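Local coordinates for amidase (Bacillus anthracis, PDB 5EWQ), which probably hydrolyses carboxylic amides to the acid and ammonia, as a member of the amidase family related to glutamyl-tRNA(Gln) amidotransferase subunit A, at residues S63-I75 against V88-L102. Residues are numbered along the deposited sequence; the frame is centred on the assembly and turned at random.
Sequences SYEELTSIYLFRI and VTEINPNAMEEARKL
M96, a selenomethionine, is the knob that locks helix 95-102 against helix 64-75, sitting in the hole lined by E65, T68, S69 and L72. Its CB lies 3.6 Å above one face of the R100 guanidinium, offset toward the rim. CG comes next and brushes L72 CD1. The chain then bends at chi2 (-68°), and SE settles over helix 64-75, 3.7 Å from the carbonyl O of E65 and 3.8 Å from T68 CG2. A second bend brings the tip, CE, to within 3.7 Å of S69 CB.

E65 and R100 close one flank of this knob with a salt bridge. The glutamate runs fully extended, its CG anti to the backbone N (chi1 -179°), and OE1 takes the N-H of R100 NE at 2.7 Å. That nitrogen comes from above the carboxylate plane, while OE1 lies close to the plane of the guanidinium; the two flat groups stand almost perpendicular, 89° apart. One turn on from M96, the small A99 lets the helices come close: its CB meets T68 OG1 at 3.6 Å, and that hydroxyl is already hydrogen-bonded to Y64 O within its own helix. Toward the other end the partner becomes strand 88-91. L72 CD2 packs on I91 CG2, and I75 meets I91 tip to tip, CD1 to CD1 at 3.8 Å, while its CG2 lies against V88 CG2.

The two helices run roughly antiparallel, their axes 8.3 Å apart at the closest approach. Strand 88-91 is an edge strand of the central mixed sheet of the alpha/beta/alpha amidase fold, paired with 161-166, whose F161 touches T68 and L102. Helix 20-28 packs on I75 and I91, and helix 35-45 on L67 and I70.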
# COMPACT_ATOMS: atom_id res chain seq x y z
N SER A 63 -23.22 -12.12 -5.81
CA SER A 63 -23.67 -11.00 -5.00
C SER A 63 -22.54 -10.50 -4.11
O SER A 63 -21.47 -11.11 -4.04
CB SER A 63 -24.88 -11.41 -4.15
OG SER A 63 -24.54 -12.44 -3.24
N TYR A 64 -22.77 -9.38 -3.43
CA TYR A 64 -21.76 -8.80 -2.55
C TYR A 64 -21.53 -9.68 -1.32
O TYR A 64 -20.41 -9.79 -0.82
CB TYR A 64 -22.18 -7.40 -2.12
CG TYR A 64 -22.09 -6.37 -3.22
CD1 TYR A 64 -20.98 -6.32 -4.06
CD2 TYR A 64 -23.12 -5.47 -3.44
CE1 TYR A 64 -20.89 -5.38 -5.07
CE2 TYR A 64 -23.05 -4.53 -4.46
CZ TYR A 64 -21.93 -4.49 -5.27
OH TYR A 64 -21.85 -3.56 -6.28
N GLU A 65 -22.60 -10.32 -0.84
CA GLU A 65 -22.51 -11.22 0.30
C GLU A 65 -21.66 -12.44 -0.05
O GLU A 65 -20.85 -12.90 0.76
CB GLU A 65 -23.90 -11.65 0.76
CG GLU A 65 -23.90 -12.57 1.96
CD GLU A 65 -25.29 -13.01 2.36
OE1 GLU A 65 -25.42 -13.78 3.34
OE2 GLU A 65 -26.27 -12.59 1.70
N GLU A 66 -21.86 -12.96 -1.26
CA GLU A 66 -21.07 -14.09 -1.74
C GLU A 66 -19.62 -13.69 -1.95
O GLU A 66 -18.71 -14.46 -1.63
CB GLU A 66 -21.66 -14.63 -3.05
CG GLU A 66 -22.99 -15.35 -2.89
CD GLU A 66 -23.56 -15.80 -4.22
OE1 GLU A 66 -23.96 -14.94 -5.02
OE2 GLU A 66 -23.59 -17.03 -4.47
N LEU A 67 -19.41 -12.50 -2.49
CA LEU A 67 -18.07 -11.98 -2.74
C LEU A 67 -17.27 -11.86 -1.45
O LEU A 67 -16.09 -12.21 -1.39
CB LEU A 67 -18.14 -10.63 -3.45
CG LEU A 67 -16.80 -9.97 -3.80
CD1 LEU A 67 -16.00 -10.85 -4.75
CD2 LEU A 67 -17.02 -8.59 -4.39
N THR A 68 -17.93 -11.35 -0.41
CA THR A 68 -17.30 -11.20 0.90
C THR A 68 -17.01 -12.56 1.52
O THR A 68 -15.98 -12.76 2.16
CB THR A 68 -18.17 -10.36 1.85
OG1 THR A 68 -18.45 -9.09 1.25
CG2 THR A 68 -17.47 -10.15 3.18
N SER A 69 -17.93 -13.50 1.33
CA SER A 69 -17.80 -14.84 1.88
C SER A 69 -16.58 -15.57 1.34
O SER A 69 -15.88 -16.26 2.08
CB SER A 69 -19.06 -15.66 1.59
OG SER A 69 -19.19 -15.92 0.21
N ILE A 70 -16.32 -15.40 0.05
CA ILE A 70 -15.18 -16.05 -0.60
C ILE A 70 -13.86 -15.55 -0.01
O ILE A 70 -12.99 -16.35 0.32
CB ILE A 70 -15.19 -15.80 -2.12
CG1 ILE A 70 -16.43 -16.41 -2.76
CG2 ILE A 70 -13.93 -16.37 -2.76
CD1 ILE A 70 -16.55 -16.15 -4.24
N TYR A 71 -13.73 -14.24 0.12
CA TYR A 71 -12.52 -13.63 0.66
C TYR A 71 -12.26 -14.08 2.09
O TYR A 71 -11.15 -14.46 2.44
CB TYR A 71 -12.62 -12.11 0.58
CG TYR A 71 -12.51 -11.58 -0.83
CD1 TYR A 71 -11.57 -12.08 -1.71
CD2 TYR A 71 -13.36 -10.58 -1.28
CE1 TYR A 71 -11.47 -11.60 -3.00
CE2 TYR A 71 -13.28 -10.09 -2.57
CZ TYR A 71 -12.33 -10.61 -3.43
OH TYR A 71 -12.23 -10.13 -4.71
N LEU A 72 -13.30 -14.03 2.92
CA LEU A 72 -13.19 -14.47 4.31
C LEU A 72 -12.80 -15.94 4.38
O LEU A 72 -12.03 -16.35 5.25
CB LEU A 72 -14.51 -14.25 5.05
CG LEU A 72 -14.97 -12.80 5.23
CD1 LEU A 72 -16.30 -12.74 5.96
CD2 LEU A 72 -13.91 -11.99 5.96
N PHE A 73 -13.34 -16.74 3.47
CA PHE A 73 -13.03 -18.16 3.40
C PHE A 73 -11.58 -18.39 3.00
O PHE A 73 -10.91 -19.28 3.52
CB PHE A 73 -13.98 -18.87 2.43
CG PHE A 73 -13.71 -20.34 2.28
CD1 PHE A 73 -13.97 -21.21 3.32
CD2 PHE A 73 -13.20 -20.85 1.10
CE1 PHE A 73 -13.73 -22.57 3.19
CE2 PHE A 73 -12.96 -22.20 0.96
CZ PHE A 73 -13.22 -23.06 2.01
N ARG A 74 -11.09 -17.57 2.07
CA ARG A 74 -9.72 -17.67 1.60
C ARG A 74 -8.73 -17.23 2.68
O ARG A 74 -7.67 -17.83 2.84
CB ARG A 74 -9.51 -16.85 0.33
CG ARG A 74 -10.23 -17.42 -0.89
CD ARG A 74 -9.90 -16.62 -2.14
NE ARG A 74 -8.47 -16.63 -2.43
CZ ARG A 74 -7.85 -17.56 -3.14
NH1 ARG A 74 -8.55 -18.58 -3.64
NH2 ARG A 74 -6.55 -17.49 -3.35
N ILE A 75 -9.09 -16.18 3.41
CA ILE A 75 -8.26 -15.70 4.51
C ILE A 75 -8.18 -16.76 5.61
O ILE A 75 -7.13 -16.95 6.23
CB ILE A 75 -8.81 -14.38 5.10
CG1 ILE A 75 -8.75 -13.26 4.06
CG2 ILE A 75 -8.02 -13.96 6.34
CD1 ILE A 75 -9.37 -11.96 4.52
N VAL A 88 -3.16 -10.63 7.33
CA VAL A 88 -4.34 -9.95 7.83
C VAL A 88 -4.30 -9.80 9.35
O VAL A 88 -4.17 -10.79 10.07
CB VAL A 88 -5.63 -10.70 7.43
CG1 VAL A 88 -6.85 -9.99 7.99
CG2 VAL A 88 -5.72 -10.83 5.92
N THR A 89 -4.41 -8.57 9.82
CA THR A 89 -4.41 -8.30 11.26
C THR A 89 -5.82 -8.29 11.83
O THR A 89 -6.07 -8.86 12.89
CB THR A 89 -3.74 -6.95 11.58
OG1 THR A 89 -4.33 -5.91 10.78
CG2 THR A 89 -2.25 -7.01 11.31
N GLU A 90 -6.74 -7.66 11.12
CA GLU A 90 -8.10 -7.51 11.61
C GLU A 90 -9.14 -7.87 10.56
O GLU A 90 -8.90 -7.73 9.36
CB GLU A 90 -8.33 -6.07 12.09
CG GLU A 90 -9.16 -5.97 13.35
CD GLU A 90 -8.41 -6.44 14.58
OE1 GLU A 90 -9.05 -7.01 15.49
OE2 GLU A 90 -7.18 -6.23 14.64
N ILE A 91 -10.29 -8.34 11.02
CA ILE A 91 -11.42 -8.65 10.15
C ILE A 91 -12.68 -8.00 10.68
O ILE A 91 -13.02 -8.14 11.86
CB ILE A 91 -11.64 -10.17 10.01
CG1 ILE A 91 -10.53 -10.80 9.18
CG2 ILE A 91 -13.00 -10.46 9.38
CD1 ILE A 91 -10.53 -10.36 7.73
N ASN A 92 -13.38 -7.26 9.82
CA ASN A 92 -14.65 -6.64 10.18
C ASN A 92 -15.69 -7.70 10.52
O ASN A 92 -16.06 -8.51 9.66
CB ASN A 92 -15.14 -5.75 9.04
CG ASN A 92 -16.27 -4.82 9.47
OD1 ASN A 92 -16.99 -5.09 10.43
ND2 ASN A 92 -16.43 -3.72 8.74
N PRO A 93 -16.16 -7.72 11.77
CA PRO A 93 -17.20 -8.66 12.18
C PRO A 93 -18.55 -8.33 11.54
O PRO A 93 -19.43 -9.19 11.47
CB PRO A 93 -17.26 -8.49 13.70
CG PRO A 93 -16.78 -7.10 13.93
CD PRO A 93 -15.73 -6.86 12.89
N ASN A 94 -18.69 -7.10 11.07
CA ASN A 94 -19.92 -6.66 10.42
C ASN A 94 -19.77 -6.64 8.90
O ASN A 94 -20.57 -6.02 8.20
CB ASN A 94 -20.32 -5.27 10.91
CG ASN A 94 -20.51 -5.22 12.42
OD1 ASN A 94 -20.92 -6.19 13.04
ND2 ASN A 94 -20.19 -4.07 13.01
N ALA A 95 -18.74 -7.32 8.40
CA ALA A 95 -18.46 -7.34 6.96
C ALA A 95 -19.62 -7.92 6.16
O ALA A 95 -19.94 -7.43 5.08
CB ALA A 95 -17.19 -8.13 6.69
N MSE A 96 -20.24 -8.96 6.70
CA MSE A 96 -21.37 -9.60 6.04
C MSE A 96 -22.64 -8.77 6.18
O MSE A 96 -23.42 -8.64 5.23
CB MSE A 96 -21.60 -11.01 6.60
CG MSE A 96 -20.47 -11.98 6.30
SE MSE A 96 -20.32 -12.41 4.40
CE MSE A 96 -20.84 -14.29 4.48
N GLU A 97 -22.84 -8.20 7.36
CA GLU A 97 -24.02 -7.38 7.63
C GLU A 97 -24.04 -6.14 6.74
O GLU A 97 -25.09 -5.70 6.29
CB GLU A 97 -24.08 -6.98 9.11
CG GLU A 97 -25.30 -6.16 9.48
CD GLU A 97 -25.49 -6.04 10.98
OE1 GLU A 97 -24.85 -5.16 11.60
OE2 GLU A 97 -26.28 -6.83 11.55
N GLU A 98 -22.85 -5.58 6.50
CA GLU A 98 -22.73 -4.42 5.62
C GLU A 98 -22.87 -4.85 4.16
O GLU A 98 -23.39 -4.10 3.34
CB GLU A 98 -21.39 -3.72 5.84
CG GLU A 98 -21.24 -3.09 7.22
CD GLU A 98 -19.85 -2.51 7.44
OE1 GLU A 98 -19.14 -2.27 6.45
OE2 GLU A 98 -19.49 -2.30 8.62
N ALA A 99 -22.39 -6.05 3.85
CA ALA A 99 -22.45 -6.57 2.48
C ALA A 99 -23.88 -6.84 2.03
O ALA A 99 -24.26 -6.51 0.91
CB ALA A 99 -21.61 -7.83 2.36
N ARG A 100 -24.67 -7.45 2.92
CA ARG A 100 -26.06 -7.76 2.61
C ARG A 100 -26.88 -6.49 2.42
O ARG A 100 -27.77 -6.44 1.57
CB ARG A 100 -26.68 -8.62 3.72
CG ARG A 100 -25.98 -9.95 3.94
CD ARG A 100 -26.74 -10.81 4.95
NE ARG A 100 -26.01 -12.01 5.31
CZ ARG A 100 -25.38 -12.19 6.47
NH1 ARG A 100 -25.41 -11.23 7.39
NH2 ARG A 100 -24.73 -13.32 6.72
N LYS A 101 -26.57 -5.47 3.21
CA LYS A 101 -27.26 -4.19 3.12
C LYS A 101 -26.94 -3.48 1.81
O LYS A 101 -27.77 -2.75 1.27
CB LYS A 101 -26.90 -3.30 4.31
CG LYS A 101 -27.70 -2.01 4.39
CD LYS A 101 -27.35 -1.20 5.63
CE LYS A 101 -28.18 0.07 5.72
NZ LYS A 101 -27.86 0.86 6.94
N LEU A 102 -25.73 -3.70 1.31
CA LEU A 102 -25.32 -3.13 0.03
C LEU A 102 -25.94 -3.90 -1.13
O LEU A 102 -26.04 -3.38 -2.24
CB LEU A 102 -23.79 -3.14 -0.09
CG LEU A 102 -23.05 -2.17 0.84
CD1 LEU A 102 -21.55 -2.42 0.79
CD2 LEU A 102 -23.37 -0.73 0.48